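Local coordinates for protein cellulase (Bacillus sp. BG-CS10, PDB 5E09) that probably cleaves internal beta-1,4-glucosidic bonds of cellulose, as a family 5 glycoside hydrolase that also carries carbohydrate-binding modules, at residues E149-R154 / T194-T199. Numbering follows the deposited sequence.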
loop_
_atom_site.group_PDB
_atom_site.type_symbol
_atom_site.label_atom_id
_atom_site.label_comp_id
_atom_site.label_asym_id
_atom_site.label_seq_id
_atom_site.Cartn_x
_atom_site.Cartn_y
_atom_site.Cartn_z
ATOM N N GLU A 149 -10.582 1.752 11.384
ATOM C CA GLU A 149 -11.287 0.679 10.668
ATOM C C GLU A 149 -12.319 -0.073 11.511
ATOM O O GLU A 149 -12.159 -1.264 11.768
ATOM C CB GLU A 149 -10.267 -0.317 10.093
ATOM C CG GLU A 149 -9.304 0.327 9.095
ATOM C CD GLU A 149 -8.488 -0.676 8.284
ATOM O OE1 GLU A 149 -8.557 -1.889 8.582
ATOM O OE2 GLU A 149 -7.783 -0.245 7.339
ATOM N N PRO A 150 -13.385 0.623 11.939
ATOM C CA PRO A 150 -14.401 0.015 12.805
ATOM C C PRO A 150 -15.085 -1.183 12.157
ATOM O O PRO A 150 -15.560 -1.089 11.027
ATOM C CB PRO A 150 -15.409 1.150 13.023
ATOM C CG PRO A 150 -14.696 2.396 12.640
ATOM C CD PRO A 150 -13.739 2.001 11.564
ATOM N N ARG A 151 -15.127 -2.298 12.875
ATOM C CA ARG A 151 -15.827 -3.489 12.413
ATOM C C ARG A 151 -16.495 -4.131 13.626
ATOM O O ARG A 151 -16.031 -3.960 14.748
ATOM C CB ARG A 151 -14.855 -4.455 11.726
ATOM C CG ARG A 151 -15.505 -5.519 10.852
ATOM C CD ARG A 151 -14.470 -6.526 10.351
ATOM N NE ARG A 151 -13.112 -6.035 10.549
ATOM C CZ ARG A 151 -12.201 -6.645 11.299
ATOM N NH1 ARG A 151 -12.489 -7.791 11.904
ATOM N NH2 ARG A 151 -10.994 -6.112 11.425
ATOM N N PHE A 152 -17.592 -4.847 13.421
ATOM C CA PHE A 152 -18.277 -5.464 14.550
ATOM C C PHE A 152 -18.659 -6.897 14.253
ATOM O O PHE A 152 -18.651 -7.321 13.098
ATOM C CB PHE A 152 -19.512 -4.653 14.940
ATOM C CG PHE A 152 -19.203 -3.226 15.267
ATOM C CD1 PHE A 152 -18.774 -2.868 16.534
ATOM C CD2 PHE A 152 -19.309 -2.243 14.297
ATOM C CE1 PHE A 152 -18.472 -1.554 16.833
ATOM C CE2 PHE A 152 -19.010 -0.930 14.590
ATOM C CZ PHE A 152 -18.594 -0.582 15.861
ATOM N N THR A 153 -18.988 -7.627 15.316
ATOM C CA THR A 153 -19.279 -9.053 15.248
ATOM C C THR A 153 -20.328 -9.368 14.205
ATOM O O THR A 153 -21.427 -8.811 14.205
ATOM C CB THR A 153 -19.761 -9.610 16.599
ATOM O OG1 THR A 153 -18.928 -9.111 17.651
ATOM C CG2 THR A 153 -19.699 -11.134 16.585
ATOM N N ARG A 154 -19.967 -10.284 13.321
ATOM C CA ARG A 154 -20.787 -10.636 12.173
ATOM C C ARG A 154 -21.811 -11.725 12.500
ATOM O O ARG A 154 -21.479 -12.728 13.137
ATOM C CB ARG A 154 -19.861 -11.063 11.039
ATOM C CG ARG A 154 -20.289 -12.219 10.168
ATOM C CD ARG A 154 -19.141 -12.492 9.209
ATOM N NE ARG A 154 -19.430 -13.495 8.193
ATOM C CZ ARG A 154 -18.772 -13.572 7.040
ATOM N NH1 ARG A 154 -17.805 -12.700 6.778
ATOM N NH2 ARG A 154 -19.076 -14.509 6.152
ATOM N N THR A 194 -15.760 6.048 8.159
ATOM C CA THR A 194 -16.845 5.207 7.692
ATOM C C THR A 194 -16.650 3.836 8.325
ATOM O O THR A 194 -15.579 3.544 8.861
ATOM C CB THR A 194 -16.868 5.067 6.155
ATOM O OG1 THR A 194 -15.590 4.608 5.698
ATOM C CG2 THR A 194 -17.189 6.400 5.486
ATOM N N LEU A 195 -17.684 3.004 8.273
ATOM C CA LEU A 195 -17.583 1.620 8.716
ATOM C C LEU A 195 -16.495 0.894 7.931
ATOM O O LEU A 195 -16.510 0.900 6.697
ATOM C CB LEU A 195 -18.932 0.912 8.548
ATOM C CG LEU A 195 -19.071 -0.459 9.213
ATOM C CD1 LEU A 195 -18.904 -0.346 10.724
ATOM C CD2 LEU A 195 -20.412 -1.074 8.866
ATOM N N GLU A 196 -15.547 0.293 8.655
ATOM C CA GLU A 196 -14.399 -0.412 8.067
ATOM C C GLU A 196 -13.502 0.512 7.240
ATOM O O GLU A 196 -12.709 0.042 6.418
ATOM C CB GLU A 196 -14.873 -1.580 7.193
ATOM C CG GLU A 196 -15.383 -2.777 7.963
ATOM C CD GLU A 196 -16.066 -3.799 7.068
ATOM O OE1 GLU A 196 -16.232 -3.517 5.862
ATOM O OE2 GLU A 196 -16.441 -4.881 7.573
ATOM N N THR A 197 -13.630 1.819 7.475
ATOM C CA THR A 197 -13.052 2.862 6.618
ATOM C C THR A 197 -13.201 2.547 5.134
ATOM O O THR A 197 -12.303 2.828 4.349
ATOM C CB THR A 197 -11.551 3.108 6.919
ATOM O OG1 THR A 197 -10.798 1.913 6.670
ATOM C CG2 THR A 197 -11.350 3.554 8.364
ATOM N N ALA A 198 -14.336 1.962 4.755
ATOM C CA ALA A 198 -14.587 1.588 3.365
ATOM C C ALA A 198 -15.359 2.685 2.630
ATOM O O ALA A 198 -15.771 3.671 3.233
ATOM C CB ALA A 198 -15.340 0.273 3.301
ATOM N N THR A 199 -15.573 2.506 1.332
ATOM C CA THR A 199 -16.051 3.608 0.504
ATOM C C THR A 199 -17.363 3.347 -0.231
ATOM O O THR A 199 -17.689 4.060 -1.179
ATOM C CB THR A 199 -14.983 3.999 -0.541
ATOM O OG1 THR A 199 -14.766 2.907 -1.447
ATOM C CG2 THR A 199 -13.673 4.353 0.148
#
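P150 and E196 are joined by the one hydrogen bond across the contact, E196 N to P150 O at 2.7 Å, lying in the carbonyl plane but bent to 132° at the hydrogen. T197 N bonds T194 O to close a type II beta turn, whose central peptide offers this N-H. The proline ring, with no N-H of its own, suits its place by packing CD 3.6 Å from T194 O. Beside P150 O, L195 CD1 comes within 3.4 Å; the same methyl meets the F152 ring edge at CE2, 3.9 Å away, an apolar contact suited to a branched side chain. E196 lays OE2 3.5 Å from R151 CG, against the arginine's aliphatic part. T197 brings OG1 3.3 Å from E149 CG and CG2 3.6 Å from E149 N; with chi1 at 62°, the hydroxyl also bonds E196 O. An alanine here would probably leave E196 O without the hydroxyl and open a gap beside the E149 backbone. Farther out, helix 161-181 backs P150, F152 and L195, and H224 bonds E149 OE2. The loops follow adjacent strands of the family 5 TIM barrel; E149, in the Asn-Glu-Pro signature, is probably the general acid/base, as in relatives. E158 and E196 bring like charges close, which would probably favour a proton on one of them, R151 being a near but unpaired opposite charge.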